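Local coordinates for outer membrane protein SusF (Bacteroides thetaiotaomicron, PDB 4FE9) that binds starch at the surface of the cell through its carbohydrate-binding modules, ahead of transport into the periplasm for degradation, at residues N257-M265 and K292-F301; F431-Y440 and V458-I469. One frame throughout, in Å; residues are numbered along the deposited sequence. Where two conformers were deposited one is given.

Contact 1: residues N257-M265 and K292-F301. With EDO (1,2-ethanediol), chain F.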
loop_
_atom_site.group_PDB
_atom_site.type_symbol
_atom_site.label_atom_id
_atom_site.label_comp_id
_atom_site.label_asym_id
_atom_site.label_seq_id
_atom_site.Cartn_x
_atom_site.Cartn_y
_atom_site.Cartn_z
ATOM N N ASN A 257 -6.136 -8.296 8.310
ATOM C CA ASN A 257 -6.108 -9.049 7.060
ATOM C C ASN A 257 -7.474 -9.639 6.719
ATOM O O ASN A 257 -7.568 -10.619 5.965
ATOM C CB ASN A 257 -5.038 -10.149 7.119
ATOM C CG ASN A 257 -4.565 -10.584 5.731
ATOM O OD1 ASN A 257 -4.487 -9.765 4.804
ATOM N ND2 ASN A 257 -4.302 -11.894 5.566
ATOM N N SER A 258 -8.527 -9.099 7.338
ATOM C CA SER A 258 -9.875 -9.526 7.010
ATOM C C SER A 258 -10.327 -8.724 5.809
ATOM O O SER A 258 -9.690 -7.740 5.450
ATOM C CB SER A 258 -10.833 -9.286 8.187
ATOM O OG SER A 258 -10.864 -7.918 8.509
ATOM N N ALA A 259 -11.365 -9.204 5.132
ATOM C CA ALA A 259 -11.823 -8.585 3.887
ATOM C C ALA A 259 -13.317 -8.845 3.743
ATOM O O ALA A 259 -13.777 -9.912 4.071
ATOM C CB ALA A 259 -11.075 -9.179 2.706
ATOM N N PRO A 260 -14.056 -7.890 3.172
ATOM C CA PRO A 260 -15.458 -8.185 2.796
ATOM C C PRO A 260 -15.557 -9.369 1.792
ATOM O O PRO A 260 -14.713 -9.505 0.923
ATOM C CB PRO A 260 -15.919 -6.864 2.139
ATOM C CG PRO A 260 -14.666 -6.311 1.520
ATOM C CD PRO A 260 -13.525 -6.706 2.462
ATOM N N THR A 261 -16.606 -10.175 1.909
ATOM C CA THR A 261 -16.865 -11.253 0.974
ATOM C C THR A 261 -17.885 -10.826 -0.116
ATOM O O THR A 261 -17.987 -11.441 -1.179
ATOM C CB THR A 261 -17.403 -12.546 1.737
ATOM O OG1 THR A 261 -18.413 -12.152 2.675
ATOM C CG2 THR A 261 -16.265 -13.197 2.553
ATOM N N GLU A 262 -18.605 -9.742 0.147
ATOM C CA GLU A 262 -19.447 -9.118 -0.888
ATOM C C GLU A 262 -19.195 -7.640 -0.929
ATOM O O GLU A 262 -18.833 -7.050 0.084
ATOM C CB GLU A 262 -20.922 -9.386 -0.585
ATOM C CG GLU A 262 -21.288 -10.899 -0.586
ATOM C CD GLU A 262 -22.810 -11.156 -0.423
ATOM O OE1 GLU A 262 -23.539 -10.260 0.079
ATOM O OE2 GLU A 262 -23.251 -12.286 -0.726
ATOM N N LEU A 263 -19.587 -7.008 -2.029
ATOM C CA LEU A 263 -19.438 -5.561 -2.172
ATOM C C LEU A 263 -20.492 -4.992 -3.112
ATOM O O LEU A 263 -20.865 -5.627 -4.115
ATOM C CB LEU A 263 -18.045 -5.203 -2.707
ATOM C CG LEU A 263 -17.665 -3.735 -2.509
ATOM C CD1 LEU A 263 -17.303 -3.461 -1.043
ATOM C CD2 LEU A 263 -16.534 -3.343 -3.428
ATOM N N TYR A 264 -21.001 -3.819 -2.754
ATOM C CA TYR A 264 -22.124 -3.217 -3.450
ATOM C C TYR A 264 -21.826 -1.751 -3.689
ATOM O O TYR A 264 -21.051 -1.139 -2.938
ATOM C CB TYR A 264 -23.396 -3.337 -2.627
ATOM C CG TYR A 264 -23.858 -4.766 -2.387
ATOM C CD1 TYR A 264 -24.772 -5.379 -3.247
ATOM C CD2 TYR A 264 -23.411 -5.482 -1.276
ATOM C CE1 TYR A 264 -25.216 -6.685 -3.016
ATOM C CE2 TYR A 264 -23.813 -6.787 -1.055
ATOM C CZ TYR A 264 -24.683 -7.397 -1.944
ATOM O OH TYR A 264 -25.122 -8.662 -1.680
ATOM N N MET A 265 -22.299 -1.259 -4.827
ATOM C CA MET A 265 -22.150 0.132 -5.216
ATOM C C MET A 265 -23.513 0.786 -5.251
ATOM O O MET A 265 -24.501 0.166 -5.661
ATOM C CB MET A 265 -21.515 0.220 -6.599
ATOM C CG MET A 265 -21.441 1.655 -7.176
ATOM S SD MET A 265 -20.525 1.725 -8.700
ATOM C CE MET A 265 -21.807 1.210 -9.844
ATOM N N LYS A 292 -8.813 -12.529 -2.335
ATOM C CA LYS A 292 -9.346 -11.888 -1.123
ATOM C C LYS A 292 -9.802 -10.419 -1.325
ATOM O O LYS A 292 -9.000 -9.541 -1.595
ATOM C CB LYS A 292 -8.252 -11.952 -0.031
ATOM C CG LYS A 292 -8.647 -11.429 1.333
ATOM C CD LYS A 292 -7.417 -11.373 2.282
ATOM C CE LYS A 292 -7.211 -12.694 3.010
ATOM N NZ LYS A 292 -8.103 -12.787 4.191
ATOM N N GLY A 293 -11.060 -10.151 -1.033
ATOM C CA GLY A 293 -11.516 -8.769 -0.879
ATOM C C GLY A 293 -11.494 -7.974 -2.198
ATOM O O GLY A 293 -11.510 -6.753 -2.186
ATOM N N THR A 294 -11.464 -8.678 -3.326
ATOM C CA THR A 294 -11.399 -8.017 -4.610
ATOM C C THR A 294 -12.578 -8.341 -5.509
ATOM O O THR A 294 -13.047 -9.501 -5.558
ATOM C CB THR A 294 -10.091 -8.312 -5.325
ATOM O OG1 THR A 294 -10.069 -9.679 -5.749
ATOM C CG2 THR A 294 -8.932 -8.063 -4.400
ATOM N N PHE A 295 -13.053 -7.320 -6.235
ATOM C CA PHE A 295 -14.370 -7.354 -6.896
ATOM C C PHE A 295 -14.298 -6.540 -8.167
ATOM O O PHE A 295 -13.391 -5.716 -8.327
ATOM C CB PHE A 295 -15.465 -6.754 -5.992
ATOM C CG PHE A 295 -15.598 -7.425 -4.693
ATOM C CD1 PHE A 295 -16.482 -8.473 -4.530
ATOM C CD2 PHE A 295 -14.899 -6.972 -3.593
ATOM C CE1 PHE A 295 -16.581 -9.131 -3.309
ATOM C CE2 PHE A 295 -15.017 -7.599 -2.356
ATOM C CZ PHE A 295 -15.841 -8.691 -2.221
ATOM N N TRP A 296 -15.232 -6.778 -9.073
ATOM C CA TRP A 296 -15.310 -6.034 -10.315
ATOM C C TRP A 296 -16.746 -5.958 -10.843
ATOM O O TRP A 296 -17.657 -6.672 -10.359
ATOM C CB TRP A 296 -14.360 -6.606 -11.377
ATOM C CG TRP A 296 -14.776 -7.996 -11.905
ATOM C CD1 TRP A 296 -14.574 -9.208 -11.285
ATOM C CD2 TRP A 296 -15.607 -8.266 -13.045
ATOM N NE1 TRP A 296 -15.237 -10.217 -11.972
ATOM C CE2 TRP A 296 -15.826 -9.670 -13.086
ATOM C CE3 TRP A 296 -16.258 -7.454 -13.983
ATOM C CZ2 TRP A 296 -16.554 -10.268 -14.084
ATOM C CZ3 TRP A 296 -16.935 -8.056 -15.018
ATOM C CH2 TRP A 296 -17.075 -9.450 -15.074
ATOM N N GLY A 297 -16.991 -4.971 -11.704
ATOM C CA GLY A 297 -18.250 -4.890 -12.401
ATOM C C GLY A 297 -18.091 -4.066 -13.647
ATOM O O GLY A 297 -17.144 -3.283 -13.765
ATOM N N ILE A 298 -19.002 -4.233 -14.586
ATOM C CA ILE A 298 -19.086 -3.301 -15.716
ATOM C C ILE A 298 -20.335 -2.460 -15.642
ATOM O O ILE A 298 -21.422 -2.977 -15.364
ATOM C CB ILE A 298 -18.995 -4.013 -17.037
ATOM C CG1 ILE A 298 -17.545 -4.400 -17.302
ATOM C CG2 ILE A 298 -19.531 -3.109 -18.186
ATOM C CD1 ILE A 298 -17.350 -5.343 -18.457
ATOM N N PHE A 299 -20.131 -1.144 -15.569
ATOM C CA PHE A 299 -21.188 -0.225 -15.182
ATOM C C PHE A 299 -21.176 0.988 -16.117
ATOM O O PHE A 299 -20.156 1.281 -16.756
ATOM C CB PHE A 299 -21.014 0.257 -13.741
ATOM C CG PHE A 299 -21.147 -0.823 -12.709
ATOM C CD1 PHE A 299 -22.395 -1.402 -12.431
ATOM C CD2 PHE A 299 -20.050 -1.194 -11.940
ATOM C CE1 PHE A 299 -22.519 -2.401 -11.474
ATOM C CE2 PHE A 299 -20.166 -2.196 -10.969
ATOM C CZ PHE A 299 -21.416 -2.743 -10.683
ATOM N N TYR A 300 -22.331 1.648 -16.230
ATOM C CA TYR A 300 -22.426 2.889 -17.005
ATOM C C TYR A 300 -22.337 4.040 -16.101
ATOM O O TYR A 300 -23.118 4.145 -15.169
ATOM C CB TYR A 300 -23.728 2.976 -17.806
ATOM C CG TYR A 300 -23.720 4.160 -18.766
ATOM C CD1 TYR A 300 -22.850 4.171 -19.875
ATOM C CD2 TYR A 300 -24.366 5.325 -18.446
ATOM C CE1 TYR A 300 -22.722 5.287 -20.686
ATOM C CE2 TYR A 300 -24.230 6.469 -19.251
ATOM C CZ TYR A 300 -23.392 6.435 -20.361
ATOM O OH TYR A 300 -23.258 7.546 -21.182
ATOM N N PHE A 301 -21.420 4.968 -16.396
ATOM C CA PHE A 301 -21.407 6.248 -15.649
ATOM C C PHE A 301 -21.624 7.443 -16.595
ATOM O O PHE A 301 -21.000 7.527 -17.660
ATOM C CB PHE A 301 -20.112 6.418 -14.862
ATOM C CG PHE A 301 -19.868 5.336 -13.843
ATOM C CD1 PHE A 301 -20.394 5.435 -12.549
ATOM C CD2 PHE A 301 -19.098 4.243 -14.159
ATOM C CE1 PHE A 301 -20.136 4.429 -11.580
ATOM C CE2 PHE A 301 -18.828 3.239 -13.197
ATOM C CZ PHE A 301 -19.333 3.361 -11.907
HETATM C C1 EDO F . -22.045 -5.977 -13.469
HETATM O O1 EDO F . -20.867 -6.225 -14.248
HETATM C C2 EDO F . -21.748 -6.406 -12.053
HETATM O O2 EDO F . -22.930 -6.245 -11.266
HETATM O O HOH W 1 -13.069 -11.439 0.265
#

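Contact 2: residues F431-Y440 and V458-I469. With EDO (1,2-ethanediol), chain F.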
loop_
_atom_site.group_PDB
_atom_site.type_symbol
_atom_site.label_atom_id
_atom_site.label_comp_id
_atom_site.label_asym_id
_atom_site.label_seq_id
_atom_site.Cartn_x
_atom_site.Cartn_y
_atom_site.Cartn_z
ATOM N N PHE A 431 -17.333 -15.313 -17.253
ATOM C CA PHE A 431 -18.752 -15.517 -17.128
ATOM C C PHE A 431 -19.323 -16.067 -18.438
ATOM O O PHE A 431 -18.590 -16.329 -19.408
ATOM C CB PHE A 431 -19.434 -14.180 -16.775
ATOM C CG PHE A 431 -19.132 -13.096 -17.745
ATOM C CD1 PHE A 431 -19.933 -12.912 -18.862
ATOM C CD2 PHE A 431 -17.982 -12.333 -17.613
ATOM C CE1 PHE A 431 -19.645 -11.920 -19.785
ATOM C CE2 PHE A 431 -17.699 -11.327 -18.519
ATOM C CZ PHE A 431 -18.511 -11.149 -19.631
ATOM N N ILE A 432 -20.598 -16.344 -18.410
ATOM C CA ILE A 432 -21.290 -16.957 -19.546
ATOM C C ILE A 432 -22.800 -16.585 -19.441
ATOM O O ILE A 432 -23.200 -15.845 -18.532
ATOM C CB ILE A 432 -21.054 -18.506 -19.558
ATOM C CG1 ILE A 432 -21.315 -19.112 -20.951
ATOM C CG2 ILE A 432 -21.890 -19.198 -18.460
ATOM C CD1 ILE A 432 -20.432 -18.561 -22.034
ATOM N N ILE A 433 -23.605 -17.028 -20.406
ATOM C CA ILE A 433 -25.074 -16.850 -20.345
ATOM C C ILE A 433 -25.780 -18.199 -20.146
ATOM O O ILE A 433 -25.531 -19.138 -20.898
ATOM C CB ILE A 433 -25.610 -16.222 -21.667
ATOM C CG1 ILE A 433 -25.088 -14.819 -21.822
ATOM C CG2 ILE A 433 -27.104 -16.219 -21.702
ATOM C CD1 ILE A 433 -24.026 -14.744 -22.835
ATOM N N PHE A 434 -26.677 -18.273 -19.152
ATOM C CA PHE A 434 -27.608 -19.408 -19.014
ATOM C C PHE A 434 -29.002 -18.837 -18.952
ATOM O O PHE A 434 -29.292 -17.995 -18.086
ATOM C CB PHE A 434 -27.360 -20.191 -17.700
ATOM C CG PHE A 434 -25.981 -20.864 -17.609
ATOM C CD1 PHE A 434 -25.575 -21.806 -18.578
ATOM C CD2 PHE A 434 -25.215 -20.753 -16.416
ATOM C CE1 PHE A 434 -24.338 -22.517 -18.433
ATOM C CE2 PHE A 434 -24.010 -21.443 -16.262
ATOM C CZ PHE A 434 -23.554 -22.318 -17.297
ATOM N N ASP A 435 -29.883 -19.345 -19.819
ATOM C CA ASP A 435 -31.289 -18.915 -19.858
ATOM C C ASP A 435 -31.442 -17.393 -19.986
ATOM O O ASP A 435 -32.195 -16.798 -19.244
ATOM C CB ASP A 435 -32.030 -19.387 -18.596
ATOM C CG ASP A 435 -31.971 -20.913 -18.405
ATOM O OD1 ASP A 435 -32.275 -21.658 -19.376
ATOM O OD2 ASP A 435 -31.671 -21.363 -17.262
ATOM N N GLY A 436 -30.668 -16.771 -20.873
ATOM C CA GLY A 436 -30.789 -15.317 -21.129
ATOM C C GLY A 436 -30.433 -14.433 -19.918
ATOM O O GLY A 436 -30.812 -13.275 -19.859
ATOM N N GLN A 437 -29.726 -15.005 -18.940
ATOM C CA GLN A 437 -29.073 -14.220 -17.888
ATOM C C GLN A 437 -27.526 -14.258 -17.968
ATOM O O GLN A 437 -26.934 -15.270 -18.359
ATOM C CB GLN A 437 -29.512 -14.723 -16.548
ATOM C CG GLN A 437 -29.947 -13.653 -15.649
ATOM C CD GLN A 437 -31.403 -13.685 -15.430
ATOM O OE1 GLN A 437 -32.040 -14.696 -15.677
ATOM N NE2 GLN A 437 -31.937 -12.627 -14.843
ATOM N N ILE A 438 -26.863 -13.164 -17.595
ATOM C CA ILE A 438 -25.414 -13.250 -17.391
ATOM C C ILE A 438 -25.127 -13.976 -16.092
ATOM O O ILE A 438 -25.711 -13.648 -15.078
ATOM C CB ILE A 438 -24.744 -11.871 -17.381
ATOM C CG1 ILE A 438 -25.169 -11.079 -18.623
ATOM C CG2 ILE A 438 -23.225 -12.041 -17.369
ATOM C CD1 ILE A 438 -24.378 -9.794 -18.852
ATOM N N ALA A 439 -24.459 -15.127 -16.201
ATOM C CA ALA A 439 -24.025 -15.903 -15.016
ATOM C C ALA A 439 -22.530 -15.742 -14.818
ATOM O O ALA A 439 -21.723 -16.298 -15.588
ATOM C CB ALA A 439 -24.361 -17.388 -15.189
ATOM N N TYR A 440 -22.162 -15.068 -13.738
ATOM C CA TYR A 440 -20.774 -14.885 -13.402
ATOM C C TYR A 440 -20.212 -16.124 -12.713
ATOM O O TYR A 440 -20.753 -16.572 -11.673
ATOM C CB TYR A 440 -20.619 -13.675 -12.477
ATOM C CG TYR A 440 -21.018 -12.386 -13.130
ATOM C CD1 TYR A 440 -20.185 -11.775 -14.042
ATOM C CD2 TYR A 440 -22.301 -11.854 -12.945
ATOM C CE1 TYR A 440 -20.577 -10.630 -14.713
ATOM C CE2 TYR A 440 -22.706 -10.708 -13.616
ATOM C CZ TYR A 440 -21.820 -10.072 -14.462
ATOM O OH TYR A 440 -22.181 -8.885 -15.099
ATOM N N VAL A 458 -22.206 -13.343 -29.333
ATOM C CA VAL A 458 -22.831 -13.112 -27.995
ATOM C C VAL A 458 -23.373 -11.683 -27.868
ATOM O O VAL A 458 -22.695 -10.750 -28.237
ATOM C CB VAL A 458 -21.793 -13.334 -26.829
ATOM C CG1 VAL A 458 -22.483 -13.245 -25.491
ATOM C CG2 VAL A 458 -21.081 -14.653 -26.986
ATOM N N TYR A 459 -24.510 -11.519 -27.181
ATOM C CA TYR A 459 -25.029 -10.185 -26.839
ATOM C C TYR A 459 -25.197 -10.022 -25.331
ATOM O O TYR A 459 -25.988 -10.734 -24.715
ATOM C CB TYR A 459 -26.390 -9.917 -27.542
ATOM C CG TYR A 459 -26.334 -9.996 -29.061
ATOM C CD1 TYR A 459 -26.495 -8.856 -29.850
ATOM C CD2 TYR A 459 -26.085 -11.198 -29.698
ATOM C CE1 TYR A 459 -26.346 -8.917 -31.223
ATOM C CE2 TYR A 459 -25.969 -11.274 -31.064
ATOM C CZ TYR A 459 -26.124 -10.138 -31.825
ATOM O OH TYR A 459 -26.032 -10.238 -33.177
ATOM N N LEU A 460 -24.594 -8.968 -24.769
ATOM C CA LEU A 460 -24.644 -8.746 -23.322
ATOM C C LEU A 460 -25.255 -7.416 -22.979
ATOM O O LEU A 460 -24.737 -6.363 -23.368
ATOM C CB LEU A 460 -23.240 -8.817 -22.711
ATOM C CG LEU A 460 -22.393 -10.039 -23.041
ATOM C CD1 LEU A 460 -20.933 -9.759 -22.770
ATOM C CD2 LEU A 460 -22.872 -11.225 -22.234
ATOM N N ASN A 461 -26.270 -7.445 -22.141
ATOM C CA ASN A 461 -26.751 -6.244 -21.524
ATOM C C ASN A 461 -26.370 -6.193 -20.059
ATOM O O ASN A 461 -27.063 -6.745 -19.214
ATOM C CB ASN A 461 -28.267 -6.149 -21.675
ATOM C CG ASN A 461 -28.806 -4.806 -21.255
ATOM O OD1 ASN A 461 -28.308 -4.187 -20.309
ATOM N ND2 ASN A 461 -29.903 -4.396 -21.879
ATOM N N PHE A 462 -25.289 -5.490 -19.752
ATOM C CA PHE A 462 -24.796 -5.451 -18.391
ATOM C C PHE A 462 -25.690 -4.665 -17.500
ATOM O O PHE A 462 -25.752 -4.919 -16.305
ATOM C CB PHE A 462 -23.389 -4.896 -18.332
ATOM C CG PHE A 462 -22.358 -5.848 -18.775
ATOM C CD1 PHE A 462 -21.964 -6.890 -17.952
ATOM C CD2 PHE A 462 -21.688 -5.650 -19.966
ATOM C CE1 PHE A 462 -20.984 -7.777 -18.359
ATOM C CE2 PHE A 462 -20.678 -6.503 -20.367
ATOM C CZ PHE A 462 -20.309 -7.567 -19.553
ATOM N N GLY A 463 -26.438 -3.729 -18.079
ATOM C CA GLY A 463 -27.418 -2.957 -17.301
ATOM C C GLY A 463 -28.538 -3.852 -16.820
ATOM O O GLY A 463 -29.046 -3.698 -15.713
ATOM N N ASN A 464 -28.935 -4.785 -17.681
ATOM C CA ASN A 464 -30.038 -5.699 -17.392
ATOM C C ASN A 464 -29.559 -6.935 -16.633
ATOM O O ASN A 464 -30.258 -7.447 -15.756
ATOM C CB ASN A 464 -30.686 -6.147 -18.691
ATOM C CG ASN A 464 -31.962 -5.458 -18.948
ATOM O OD1 ASN A 464 -32.885 -6.035 -19.527
ATOM N ND2 ASN A 464 -32.059 -4.203 -18.506
ATOM N N GLY A 465 -28.383 -7.426 -17.011
ATOM C CA GLY A 465 -27.890 -8.700 -16.519
ATOM C C GLY A 465 -28.372 -9.827 -17.399
ATOM O O GLY A 465 -28.515 -10.964 -16.945
ATOM N N THR A 466 -28.680 -9.502 -18.649
ATOM C CA THR A 466 -29.259 -10.473 -19.557
ATOM C C THR A 466 -28.342 -10.621 -20.689
ATOM O O THR A 466 -27.478 -9.789 -20.884
ATOM C CB THR A 466 -30.624 -10.004 -20.110
ATOM O OG1 THR A 466 -30.422 -8.876 -20.977
ATOM C CG2 THR A 466 -31.570 -9.630 -18.968
ATOM N N GLY A 467 -28.514 -11.681 -21.460
ATOM C CA GLY A 467 -27.756 -11.832 -22.694
ATOM C C GLY A 467 -28.287 -12.940 -23.582
ATOM O O GLY A 467 -29.166 -13.682 -23.184
ATOM N N ARG A 468 -27.702 -13.077 -24.764
ATOM C CA ARG A 468 -28.180 -14.025 -25.763
ATOM C C ARG A 468 -26.974 -14.508 -26.500
ATOM O O ARG A 468 -26.009 -13.753 -26.669
ATOM C CB ARG A 468 -29.136 -13.330 -26.766
ATOM C CG ARG A 468 -30.429 -12.782 -26.147
ATOM C CD ARG A 468 -31.328 -12.054 -27.211
ATOM N NE ARG A 468 -30.843 -10.701 -27.530
ATOM C CZ ARG A 468 -30.171 -10.393 -28.639
ATOM N NH1 ARG A 468 -29.931 -11.325 -29.555
ATOM N NH2 ARG A 468 -29.700 -9.166 -28.816
ATOM N N ILE A 469 -27.050 -15.726 -27.034
ATOM C CA ILE A 469 -26.160 -16.144 -28.123
ATOM C C ILE A 469 -26.952 -16.412 -29.406
ATOM O O ILE A 469 -27.941 -17.145 -29.383
ATOM C CB ILE A 469 -25.363 -17.420 -27.749
ATOM C CG1 ILE A 469 -24.388 -17.128 -26.597
ATOM C CG2 ILE A 469 -24.625 -17.956 -28.948
ATOM C CD1 ILE A 469 -24.516 -18.084 -25.433
HETATM C C1 EDO F . -22.045 -5.977 -13.469
HETATM O O1 EDO F . -20.867 -6.225 -14.248
HETATM C C2 EDO F . -21.748 -6.406 -12.053
HETATM O O2 EDO F . -22.930 -6.245 -11.266
#

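Contact 1: residues N257-M265 and K292-F301
F295 receives the CB of L263 over one face of its ring, 11° off the ring normal and 3.7 Å from the centroid, inside the Ig-like beta-sandwich of the second carbohydrate-binding module. Strands 264-267 and 294-301 belong to one antiparallel sheet but are not neighbours: strand 283-287 runs between them, so side chains and not backbone pairs join them here. The packed half begins at F295. Its CG stands beside the backbone N (chi1 -58°), and the ring reaches the loop of the other segment, where P260 O and T261 O lie at its edge, T261 O 3.4 Å from F295 CE1; the weakly positive C-H rim suits these carbonyls. Further along, the unbranched M265 bends at chi3 (82°) and lays CE over the centre of the F299 ring, while SD meets the edge of F301, 3.8 Å from F301 CZ, a Met-aromatic contact with each phenylalanine. The solvent side is at T261 and E262, exposed residues whose CB atoms point away. At the junction with the first module, the partly exposed K292 lays CG against A259 CB, then bends twice, and its NZ donates to N257 O at 2.9 Å, nearly along the C=O axis. Cut back to alanine, K292 would probably leave the N257 carbonyl without this donor and A259 CB less covered. A259 CB also sits 3.6 Å from G293 CA, where a side chain on G293 would collide. One water accepts from G293 N and donates to P260 O, 2.6 Å from that oxygen.

Contact 2: residues F431-Y440 and V458-I469
I433 lays its CD1 against V458 and L460, coming within 3.4 Å of V458 CG1, tighter than carbon atoms usually pack, and 3.8 Å from L460 CD2. The branched side chain also leans on the backbone of G467, where even a methyl would crowd I433 CG1 and collide with Y459 O, so glycine suits the position. I438 meets L460 from another side: its CG1 lies beside the backbone N (chi1 -51°), which brings CD1 to L460 CD2 and to F462 CD1. F462 then turns its edge toward the face of F431 in an offset edge-to-face pair, planes at 75°, and F462 CD1 lies 3.5 Å from Y440 OH. Where the hairpin turns meet, backbone takes over. I438 N donates to G465 O at 2.8 Å, from above the carbonyl plane, and G467 N gives G436 O a weak bond. G436 and G465 both have positive phi, which glycine adopts readily; G465 and T466 face N461 in a G1 beta bulge, and N461 OD1 accepts from N464 N in an Asx motif. Two beta-hairpins, 431-440 with a type I' turn, thus cross at nearly right angles over a shared apolar layer, as in the beta-sandwich of an Ig-like carbohydrate-binding module.

Overall arrangement
Contact 1 joins strands of a single sheet in the second module and reaches back to the end of the first; contact 2 packs hairpins from different sheets in the third. Both are partly buried, but the centre of contact 1 is about 18 Å from the chain centre and that of contact 2 about 35 Å. Contact 1 relies on a lysine and a water at its edge, contact 2 on backbone bonds, one of them weak, between turns that each place a glycine at positive phi. Across the module boundary W296 packs on F431 and Y440, and I298 on F462; a 1,2-ethanediol, probably from the crystallisation liquor, bridges I298 N and Y440 OH. Both lie away from the starch-binding pockets and sodium site.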